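PDB 7B04: nitrite oxidoreductase subunit B from Kuenenia stuttgartiensis, which probably relays electrons through its iron-sulfur clusters between the nitrite-oxidising catalytic subunit and heme b in an anammox nitrite oxidoreductase. Local coordinates for residues Asp147-Ser152 / His164-Phe169; Met254-Met259 / Arg267-Leu272. All coordinates share one frame; numbering follows the deposited sequence.

Contact 1. Residues Asp147-Ser152 / His164-Phe169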
ATOM      1  N   ASP A 147      -6.852  -8.840   5.437  1.00 35.93           N
ATOM      2  CA  ASP A 147      -6.749  -8.602   6.879  1.00 34.70           C
ATOM      3  C   ASP A 147      -8.004  -9.048   7.625  1.00 37.84           C
ATOM      4  O   ASP A 147      -8.371  -8.476   8.654  1.00 41.72           O
ATOM      5  CB  ASP A 147      -6.442  -7.131   7.171  1.00 35.77           C
ATOM      6  CG  ASP A 147      -5.074  -6.713   6.672  1.00 39.41           C
ATOM      7  OD1 ASP A 147      -4.193  -7.590   6.543  1.00 40.28           O
ATOM      8  OD2 ASP A 147      -4.877  -5.508   6.408  1.00 42.18           O
ATOM      9  N   THR A 148      -8.671 -10.077   7.110  1.00 33.18           N
ATOM     10  CA  THR A 148      -9.851 -10.645   7.746  1.00 31.85           C
ATOM     11  C   THR A 148      -9.417 -11.835   8.592  1.00 37.57           C
ATOM     12  O   THR A 148      -8.888 -12.818   8.062  1.00 45.63           O
ATOM     13  CB  THR A 148     -10.885 -11.070   6.704  1.00 38.77           C
ATOM     14  OG1 THR A 148     -11.179  -9.964   5.840  1.00 42.03           O
ATOM     15  CG2 THR A 148     -12.167 -11.531   7.381  1.00 41.09           C
ATOM     16  N   ALA A 149      -9.640 -11.745   9.898  1.00 40.59           N
ATOM     17  CA  ALA A 149      -9.159 -12.745  10.838  1.00 43.02           C
ATOM     18  C   ALA A 149     -10.255 -13.745  11.182  1.00 40.13           C
ATOM     19  O   ALA A 149     -11.448 -13.448  11.091  1.00 36.96           O
ATOM     20  CB  ALA A 149      -8.647 -12.082  12.119  1.00 47.37           C
ATOM     21  N   LYS A 150      -9.832 -14.946  11.567  1.00 49.15           N
ATOM     22  CA  LYS A 150     -10.722 -15.928  12.168  1.00 44.43           C
ATOM     23  C   LYS A 150     -10.789 -15.665  13.668  1.00 46.05           C
ATOM     24  O   LYS A 150      -9.756 -15.454  14.309  1.00 51.17           O
ATOM     25  CB  LYS A 150     -10.229 -17.349  11.890  1.00 40.76           C
ATOM     26  CG  LYS A 150     -11.194 -18.441  12.315  1.00 43.29           C
ATOM     27  CD  LYS A 150     -10.739 -19.106  13.605  1.00 49.24           C
ATOM     28  CE  LYS A 150     -11.591 -20.321  13.930  1.00 51.24           C
ATOM     29  NZ  LYS A 150     -12.993 -19.942  14.261  1.00 55.03           N
ATOM     30  N   SER A 151     -12.000 -15.671  14.222  1.00 49.66           N
ATOM     31  CA  SER A 151     -12.199 -15.377  15.633  1.00 50.28           C
ATOM     32  C   SER A 151     -12.964 -16.500  16.317  1.00 49.27           C
ATOM     33  O   SER A 151     -13.832 -17.140  15.718  1.00 56.38           O
ATOM     34  CB  SER A 151     -12.951 -14.052  15.821  1.00 50.23           C
ATOM     35  OG  SER A 151     -13.221 -13.804  17.190  1.00 44.78           O
ATOM     36  N   SER A 152     -12.622 -16.738  17.587  1.00 51.36           N
ATOM     37  CA  SER A 152     -13.385 -17.666  18.416  1.00 54.33           C
ATOM     38  C   SER A 152     -14.765 -17.124  18.766  1.00 48.80           C
ATOM     39  O   SER A 152     -15.656 -17.910  19.107  1.00 53.98           O
ATOM     40  CB  SER A 152     -12.608 -17.995  19.692  1.00 51.76           C
ATOM     41  OG  SER A 152     -12.519 -16.864  20.542  1.00 44.46           O
ATOM     42  N   HIS A 164      -2.648 -18.039  18.079  1.00 52.74           N
ATOM     43  CA  HIS A 164      -3.497 -16.872  18.281  1.00 49.46           C
ATOM     44  C   HIS A 164      -4.959 -17.277  18.116  1.00 47.88           C
ATOM     45  O   HIS A 164      -5.343 -17.859  17.095  1.00 47.03           O
ATOM     46  CB  HIS A 164      -3.165 -15.778  17.272  1.00 47.11           C
ATOM     47  CG  HIS A 164      -1.817 -15.146  17.463  1.00 49.31           C
ATOM     48  ND1 HIS A 164      -1.395 -14.077  16.699  1.00 50.39           N
ATOM     49  CD2 HIS A 164      -0.803 -15.424  18.321  1.00 49.22           C
ATOM     50  CE1 HIS A 164      -0.184 -13.718  17.080  1.00 45.61           C
ATOM     51  NE2 HIS A 164       0.197 -14.519  18.060  1.00 48.97           N
ATOM     52  N   SER A 165      -5.780 -16.970  19.124  1.00 52.04           N
ATOM     53  CA  SER A 165      -7.217 -17.216  19.018  1.00 52.82           C
ATOM     54  C   SER A 165      -7.810 -16.446  17.842  1.00 56.45           C
ATOM     55  O   SER A 165      -8.522 -17.012  17.006  1.00 56.62           O
ATOM     56  CB  SER A 165      -7.913 -16.835  20.327  1.00 54.69           C
ATOM     57  OG  SER A 165      -7.768 -15.448  20.580  1.00 57.44           O
ATOM     58  N   ARG A 166      -7.522 -15.151  17.765  1.00 53.12           N
ATOM     59  CA  ARG A 166      -7.882 -14.323  16.621  1.00 51.44           C
ATOM     60  C   ARG A 166      -6.648 -14.205  15.735  1.00 49.62           C
ATOM     61  O   ARG A 166      -5.627 -13.656  16.164  1.00 50.27           O
ATOM     62  CB  ARG A 166      -8.370 -12.947  17.078  1.00 46.39           C
ATOM     63  CG  ARG A 166      -9.078 -12.123  16.012  1.00 46.70           C
ATOM     64  CD  ARG A 166      -9.682 -10.869  16.628  1.00 47.23           C
ATOM     65  NE  ARG A 166     -10.738 -11.183  17.586  1.00 47.38           N
ATOM     66  CZ  ARG A 166     -11.352 -10.281  18.346  1.00 45.85           C
ATOM     67  NH1 ARG A 166     -10.985  -9.008  18.295  1.00 46.07           N
ATOM     68  NH2 ARG A 166     -12.306 -10.659  19.185  1.00 48.33           N
ATOM     69  N   TRP A 167      -6.735 -14.714  14.507  1.00 47.56           N
ATOM     70  CA  TRP A 167      -5.527 -14.891  13.715  1.00 44.35           C
ATOM     71  C   TRP A 167      -5.808 -14.729  12.230  1.00 43.64           C
ATOM     72  O   TRP A 167      -6.933 -14.913  11.758  1.00 42.63           O
ATOM     73  CB  TRP A 167      -4.914 -16.273  13.960  1.00 43.19           C
ATOM     74  CG  TRP A 167      -5.795 -17.389  13.475  1.00 47.37           C
ATOM     75  CD1 TRP A 167      -6.791 -18.008  14.173  1.00 51.78           C
ATOM     76  CD2 TRP A 167      -5.770 -18.007  12.181  1.00 46.13           C
ATOM     77  NE1 TRP A 167      -7.383 -18.976  13.398  1.00 52.05           N
ATOM     78  CE2 TRP A 167      -6.774 -18.995  12.170  1.00 48.27           C
ATOM     79  CE3 TRP A 167      -4.992 -17.823  11.034  1.00 40.75           C
ATOM     80  CZ2 TRP A 167      -7.021 -19.797  11.057  1.00 43.49           C
ATOM     81  CZ3 TRP A 167      -5.239 -18.619   9.930  1.00 41.85           C
ATOM     82  CH2 TRP A 167      -6.244 -19.594   9.950  1.00 40.57           C
ATOM     83  N   PHE A 168      -4.747 -14.388  11.503  1.00 41.40           N
ATOM     84  CA  PHE A 168      -4.699 -14.366  10.048  1.00 30.52           C
ATOM     85  C   PHE A 168      -3.247 -14.193   9.631  1.00 37.18           C
ATOM     86  O   PHE A 168      -2.459 -13.569  10.347  1.00 44.28           O
ATOM     87  CB  PHE A 168      -5.574 -13.251   9.452  1.00 32.54           C
ATOM     88  CG  PHE A 168      -4.967 -11.876   9.541  1.00 46.18           C
ATOM     89  CD1 PHE A 168      -4.409 -11.277   8.425  1.00 43.24           C
ATOM     90  CD2 PHE A 168      -4.978 -11.174  10.732  1.00 48.13           C
ATOM     91  CE1 PHE A 168      -3.868 -10.010   8.494  1.00 42.94           C
ATOM     92  CE2 PHE A 168      -4.429  -9.905  10.810  1.00 43.01           C
ATOM     93  CZ  PHE A 168      -3.871  -9.325   9.690  1.00 44.18           C
ATOM     94  N   PHE A 169      -2.897 -14.764   8.481  1.00 37.90           N
ATOM     95  CA  PHE A 169      -1.541 -14.670   7.960  1.00 35.76           C
ATOM     96  C   PHE A 169      -1.609 -14.504   6.450  1.00 33.37           C
ATOM     97  O   PHE A 169      -2.679 -14.588   5.840  1.00 37.02           O
ATOM     98  CB  PHE A 169      -0.688 -15.892   8.347  1.00 39.88           C
ATOM     99  CG  PHE A 169      -1.102 -17.173   7.676  1.00 34.57           C
ATOM    100  CD1 PHE A 169      -2.077 -17.981   8.237  1.00 38.60           C
ATOM    101  CD2 PHE A 169      -0.501 -17.582   6.494  1.00 36.87           C
ATOM    102  CE1 PHE A 169      -2.456 -19.164   7.627  1.00 44.08           C
ATOM    103  CE2 PHE A 169      -0.876 -18.762   5.879  1.00 41.41           C
ATOM    104  CZ  PHE A 169      -1.854 -19.554   6.448  1.00 49.41           C
TER

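Contact 2. Residues Met254-Met259 / Arg267-Leu272. With SF4 (iron/sulfur cluster), chain Y; SF4 (iron/sulfur cluster), chain B.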
ATOM      1  N   MET A 254      19.877 -13.872 -12.561  1.00 36.56           N
ATOM      2  CA  MET A 254      19.286 -12.896 -11.658  1.00 33.08           C
ATOM      3  C   MET A 254      17.981 -13.445 -11.106  1.00 31.91           C
ATOM      4  O   MET A 254      17.246 -14.139 -11.817  1.00 26.82           O
ATOM      5  CB  MET A 254      19.023 -11.580 -12.402  1.00 28.55           C
ATOM      6  CG  MET A 254      18.436 -10.451 -11.572  1.00 32.26           C
ATOM      7  SD  MET A 254      18.360  -8.938 -12.554  1.00 30.23           S
ATOM      8  CE  MET A 254      17.890  -7.732 -11.316  1.00 32.04           C
ATOM      9  N   GLU A 255      17.694 -13.147  -9.839  1.00 30.46           N
ATOM     10  CA  GLU A 255      16.449 -13.628  -9.263  1.00 28.87           C
ATOM     11  C   GLU A 255      15.286 -13.007 -10.017  1.00 27.84           C
ATOM     12  O   GLU A 255      15.395 -11.912 -10.581  1.00 26.83           O
ATOM     13  CB  GLU A 255      16.364 -13.287  -7.773  1.00 28.71           C
ATOM     14  CG  GLU A 255      17.491 -13.862  -6.924  1.00 36.38           C
ATOM     15  CD  GLU A 255      17.181 -13.838  -5.436  1.00 35.82           C
ATOM     16  OE1 GLU A 255      16.046 -13.469  -5.069  1.00 33.62           O
ATOM     17  OE2 GLU A 255      18.072 -14.185  -4.633  1.00 46.29           O
ATOM     18  N   THR A 256      14.160 -13.714 -10.028  1.00 38.55           N
ATOM     19  CA  THR A 256      13.031 -13.221 -10.796  1.00 36.71           C
ATOM     20  C   THR A 256      12.534 -11.906 -10.221  1.00 33.89           C
ATOM     21  O   THR A 256      12.811 -11.533  -9.077  1.00 33.09           O
ATOM     22  CB  THR A 256      11.902 -14.251 -10.886  1.00 29.46           C
ATOM     23  OG1 THR A 256      10.894 -13.775 -11.785  1.00 35.37           O
ATOM     24  CG2 THR A 256      11.268 -14.459  -9.574  1.00 27.10           C
ATOM     25  N   ARG A 257      11.788 -11.201 -11.062  1.00 38.10           N
ATOM     26  CA  ARG A 257      11.406  -9.826 -10.771  1.00 32.59           C
ATOM     27  C   ARG A 257      10.549  -9.714  -9.512  1.00 30.75           C
ATOM     28  O   ARG A 257      10.670  -8.743  -8.757  1.00 23.77           O
ATOM     29  CB  ARG A 257      10.674  -9.255 -11.980  1.00 26.00           C
ATOM     30  CG  ARG A 257      10.430  -7.825 -11.814  1.00 25.86           C
ATOM     31  CD  ARG A 257      10.575  -7.018 -13.046  1.00 21.63           C
ATOM     32  NE  ARG A 257       9.934  -5.743 -12.776  1.00 25.15           N
ATOM     33  CZ  ARG A 257      10.431  -4.837 -11.938  1.00 31.22           C
ATOM     34  NH1 ARG A 257       9.768  -3.715 -11.710  1.00 36.15           N
ATOM     35  NH2 ARG A 257      11.612  -5.028 -11.344  1.00 33.42           N
ATOM     36  N   CYS A 258       9.667 -10.687  -9.269  1.00 32.91           N
ATOM     37  CA  CYS A 258       8.850 -10.637  -8.058  1.00 24.85           C
ATOM     38  C   CYS A 258       9.670 -10.950  -6.810  1.00 28.80           C
ATOM     39  O   CYS A 258       9.376 -10.424  -5.730  1.00 27.97           O
ATOM     40  CB  CYS A 258       7.661 -11.594  -8.179  1.00 26.07           C
ATOM     41  SG  CYS A 258       8.108 -13.337  -8.274  1.00 31.34           S
ATOM     42  N   MET A 259      10.691 -11.807  -6.928  1.00 32.32           N
ATOM     43  CA  MET A 259      11.519 -12.116  -5.765  1.00 29.40           C
ATOM     44  C   MET A 259      12.396 -10.933  -5.379  1.00 32.80           C
ATOM     45  O   MET A 259      12.545 -10.625  -4.191  1.00 33.13           O
ATOM     46  CB  MET A 259      12.384 -13.349  -6.020  1.00 26.34           C
ATOM     47  CG  MET A 259      11.623 -14.610  -6.369  1.00 23.76           C
ATOM     48  SD  MET A 259      10.500 -15.299  -5.156  1.00 30.19           S
ATOM     49  CE  MET A 259       9.715 -16.565  -6.145  1.00 30.83           C
ATOM     50  N   ARG A 267      11.671 -13.666   0.934  1.00 35.48           N
ATOM     51  CA  ARG A 267      11.809 -14.649  -0.134  1.00 37.38           C
ATOM     52  C   ARG A 267      13.240 -14.674  -0.648  1.00 36.25           C
ATOM     53  O   ARG A 267      13.841 -13.622  -0.896  1.00 33.86           O
ATOM     54  CB  ARG A 267      10.822 -14.399  -1.275  1.00 30.25           C
ATOM     55  CG  ARG A 267      10.812 -13.014  -1.790  1.00 25.90           C
ATOM     56  CD  ARG A 267       9.830 -12.828  -2.930  1.00 29.36           C
ATOM     57  NE  ARG A 267       8.456 -13.208  -2.625  1.00 30.11           N
ATOM     58  CZ  ARG A 267       7.446 -13.044  -3.475  1.00 32.36           C
ATOM     59  NH1 ARG A 267       6.218 -13.411  -3.138  1.00 27.43           N
ATOM     60  NH2 ARG A 267       7.669 -12.512  -4.670  1.00 30.06           N
ATOM     61  N   LEU A 268      13.778 -15.881  -0.802  1.00 34.28           N
ATOM     62  CA  LEU A 268      15.072 -16.125  -1.426  1.00 38.47           C
ATOM     63  C   LEU A 268      14.854 -17.092  -2.579  1.00 35.20           C
ATOM     64  O   LEU A 268      14.288 -18.172  -2.385  1.00 33.22           O
ATOM     65  CB  LEU A 268      16.073 -16.700  -0.422  1.00 37.24           C
ATOM     66  CG  LEU A 268      17.487 -16.965  -0.942  1.00 28.58           C
ATOM     67  CD1 LEU A 268      18.272 -15.668  -1.036  1.00 31.42           C
ATOM     68  CD2 LEU A 268      18.205 -17.974  -0.058  1.00 24.46           C
ATOM     69  N   GLN A 269      15.292 -16.704  -3.773  1.00 34.80           N
ATOM     70  CA  GLN A 269      15.068 -17.491  -4.977  1.00 37.60           C
ATOM     71  C   GLN A 269      16.382 -18.071  -5.479  1.00 32.83           C
ATOM     72  O   GLN A 269      17.400 -17.371  -5.530  1.00 36.58           O
ATOM     73  CB  GLN A 269      14.430 -16.634  -6.070  1.00 37.96           C
ATOM     74  CG  GLN A 269      13.923 -17.425  -7.255  1.00 31.67           C
ATOM     75  CD  GLN A 269      14.819 -17.285  -8.468  1.00 36.22           C
ATOM     76  OE1 GLN A 269      14.791 -16.269  -9.160  1.00 36.99           O
ATOM     77  NE2 GLN A 269      15.608 -18.317  -8.744  1.00 39.19           N
ATOM     78  N   GLY A 270      16.347 -19.346  -5.853  1.00 28.19           N
ATOM     79  CA  GLY A 270      17.508 -20.045  -6.367  1.00 36.63           C
ATOM     80  C   GLY A 270      17.122 -21.304  -7.115  1.00 35.82           C
ATOM     81  O   GLY A 270      16.150 -21.305  -7.876  1.00 35.29           O
ATOM     82  N   PHE A 271      17.878 -22.381  -6.916  1.00 34.77           N
ATOM     83  CA  PHE A 271      17.559 -23.663  -7.521  1.00 31.67           C
ATOM     84  C   PHE A 271      17.709 -24.773  -6.491  1.00 31.95           C
ATOM     85  O   PHE A 271      18.525 -24.680  -5.570  1.00 35.35           O
ATOM     86  CB  PHE A 271      18.453 -23.949  -8.733  1.00 31.65           C
ATOM     87  CG  PHE A 271      18.354 -22.913  -9.811  1.00 33.66           C
ATOM     88  CD1 PHE A 271      17.272 -22.893 -10.675  1.00 36.31           C
ATOM     89  CD2 PHE A 271      19.339 -21.952  -9.957  1.00 31.74           C
ATOM     90  CE1 PHE A 271      17.178 -21.938 -11.669  1.00 35.30           C
ATOM     91  CE2 PHE A 271      19.253 -20.994 -10.947  1.00 33.02           C
ATOM     92  CZ  PHE A 271      18.171 -20.987 -11.805  1.00 36.22           C
ATOM     93  N   LEU A 272      16.910 -25.825  -6.658  1.00 31.15           N
ATOM     94  CA  LEU A 272      17.035 -27.035  -5.849  1.00 29.53           C
ATOM     95  C   LEU A 272      18.138 -27.904  -6.438  1.00 38.25           C
ATOM     96  O   LEU A 272      17.938 -28.588  -7.445  1.00 33.99           O
ATOM     97  CB  LEU A 272      15.709 -27.784  -5.791  1.00 24.55           C
ATOM     98  CG  LEU A 272      14.842 -27.500  -4.563  1.00 31.90           C
ATOM     99  CD1 LEU A 272      13.510 -28.225  -4.664  1.00 28.32           C
ATOM    100  CD2 LEU A 272      15.577 -27.894  -3.294  1.00 36.62           C
TER
HETATM  101 FE1  SF4 Y 501       5.803 -12.316 -12.493  1.00 41.04          FE
HETATM  102 FE2  SF4 Y 501       6.109 -15.025 -12.262  1.00 46.42          FE
HETATM  103 FE3  SF4 Y 501       7.043 -13.370 -10.292  1.00 37.60          FE
HETATM  104 FE4  SF4 Y 501       8.288 -13.438 -12.728  1.00 35.76          FE
HETATM  105  S1  SF4 Y 501       8.133 -15.142 -11.220  1.00 26.73           S
HETATM  106  S2  SF4 Y 501       7.734 -11.581 -11.528  1.00 26.59           S
HETATM  107  S3  SF4 Y 501       6.507 -13.758 -14.115  1.00 27.11           S
HETATM  108  S4  SF4 Y 501       4.867 -13.668 -10.913  1.00 27.20           S
HETATM  109 FE1  SF4 B 503       5.628  -7.619   0.658  1.00 51.16          FE
HETATM  110 FE2  SF4 B 503       5.283  -9.479  -1.321  1.00 49.47          FE
HETATM  111 FE3  SF4 B 503       5.091 -10.223   1.308  1.00 42.55          FE
HETATM  112 FE4  SF4 B 503       7.524  -9.550   0.249  1.00 45.36          FE
HETATM  113  S1  SF4 B 503       6.215 -11.319  -0.347  1.00 34.85           S
HETATM  114  S2  SF4 B 503       6.669  -8.876   2.252  1.00 27.34           S
HETATM  115  S3  SF4 B 503       6.916  -7.895  -1.201  1.00 33.40           S
HETATM  116  S4  SF4 B 503       3.724  -8.779   0.189  1.00 34.16           S

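Contact 1. Residues Asp147-Ser152 / His164-Phe169
The carbonyl oxygen of Lys150 is gripped twice by the 164-169 segment: Trp167 N donates a hydrogen bond to Lys150 O over 3.1 Å, and a CA-H...O contact sets Arg166 CA 3.2 Å from Lys150 O. Lys150 N returns a bond to Trp167 O at 2.9 Å. On the tryptophan side, Lys150 CB sits 3.5 Å above one face of the Trp167 indole, offset toward the rim, while Lys150 CD approaches Trp167 NE1 obliquely. Lys150 and Trp167 thus form an antiparallel hydrogen-bonded pair, here a single beta bridge between two loops, closing off an excursion that contains strand 159-160 and leads back into strand 169-173. With CG anti to the backbone N (chi1 -166°), Arg166 CG comes within 3.9 Å of Ala149 CB. Farther out, Ser151 OG lies obliquely beside the Arg166 guanidinium; Glu157 joins the two, its carboxylate taking a salt bridge from Arg166 and a hydrogen bond from Ser151. On that same flank Ala149 CB packs 4.0 Å from Phe168 CD2. Asp147 crosses the Phe168 ring with its carboxylate plane turned 65° from it and its OD1 near CE1. That OD1 is hydrogen-bonded to Tyr170, and OD2 forms a salt bridge with Arg919 of subunit A.

Contact 2. Residues Met254-Met259 / Arg267-Leu272
The side chains of Glu255 and Gln269 run antiparallel past one another, with carboxylate and amide planes 50° apart. The acid is held from elsewhere, by a salt bridge from OE1 to Arg346, while Glu255 OE2 lies 3.9 Å from Leu268 CD1. At the next residue Thr256 N donates to Gln269 OE1 over 2.8 Å, nearly along the C=O axis. The other end of this amide, Gln269 NE2, bonds to Gly270 O at 3.2 Å, so both ends have a partner, which would limit its rotation. Thr256 OG1 faces the [4Fe-4S] cluster of chain Y, 2.8 Å from its FE4. Arg257 then turns off to form a salt bridge with Glu90 of subunit A. Cys258 SG binds one iron of this same cluster, FE3, at 2.3 Å, and completes with Cys45, Cys235 and Cys238 a ferredoxin-type [4Fe-4S] site. Cys258 O accepts a weak bond from Arg267 NH2 at 2.9 Å, while Arg267 NH1 lies 3.5 Å from S1 of the [4Fe-4S] cluster of chain B. An alanine in place of Arg267, lacking the guanidinium, would probably leave Cys258 O without this partner and S1 without its nearby charge, and open a gap against Met259. Met259 crosses both Arg267 and Gln269 at about a right angle, SD against Arg267 CD; its CG, anti to the carbonyl carbon (chi1 -58°), comes 3.5 Å from Gln269 CB. It also packs on Ala28 and Phe30 of strand 25-31, the antiparallel neighbour of strand 267-272 in the mixed sheet, whereas Leu268 turns to helix 279-286 and Met254 touches helix 239-242.

The [4Fe-4S] cluster of chain B gives the two contacts a common landmark. In contact 2 the guanidinium of Arg267 lies directly beside it, whereas in contact 1 the side chain of Asp147 remains about 10 Å from the same cluster and from its ligands Cys35 and Cys38. The contacts follow one another along the chain without touching: their centres are 30 Å apart and their nearest atoms about 12 Å. Contact 2 spans two neighbouring [4Fe-4S] clusters and so belongs to the presumed electron path, while contact 1 ties two loops far from the centre of the chain, against subunit A. Both border that subunit, contact 1 much more widely, with ten residues within its reach against two in contact 2.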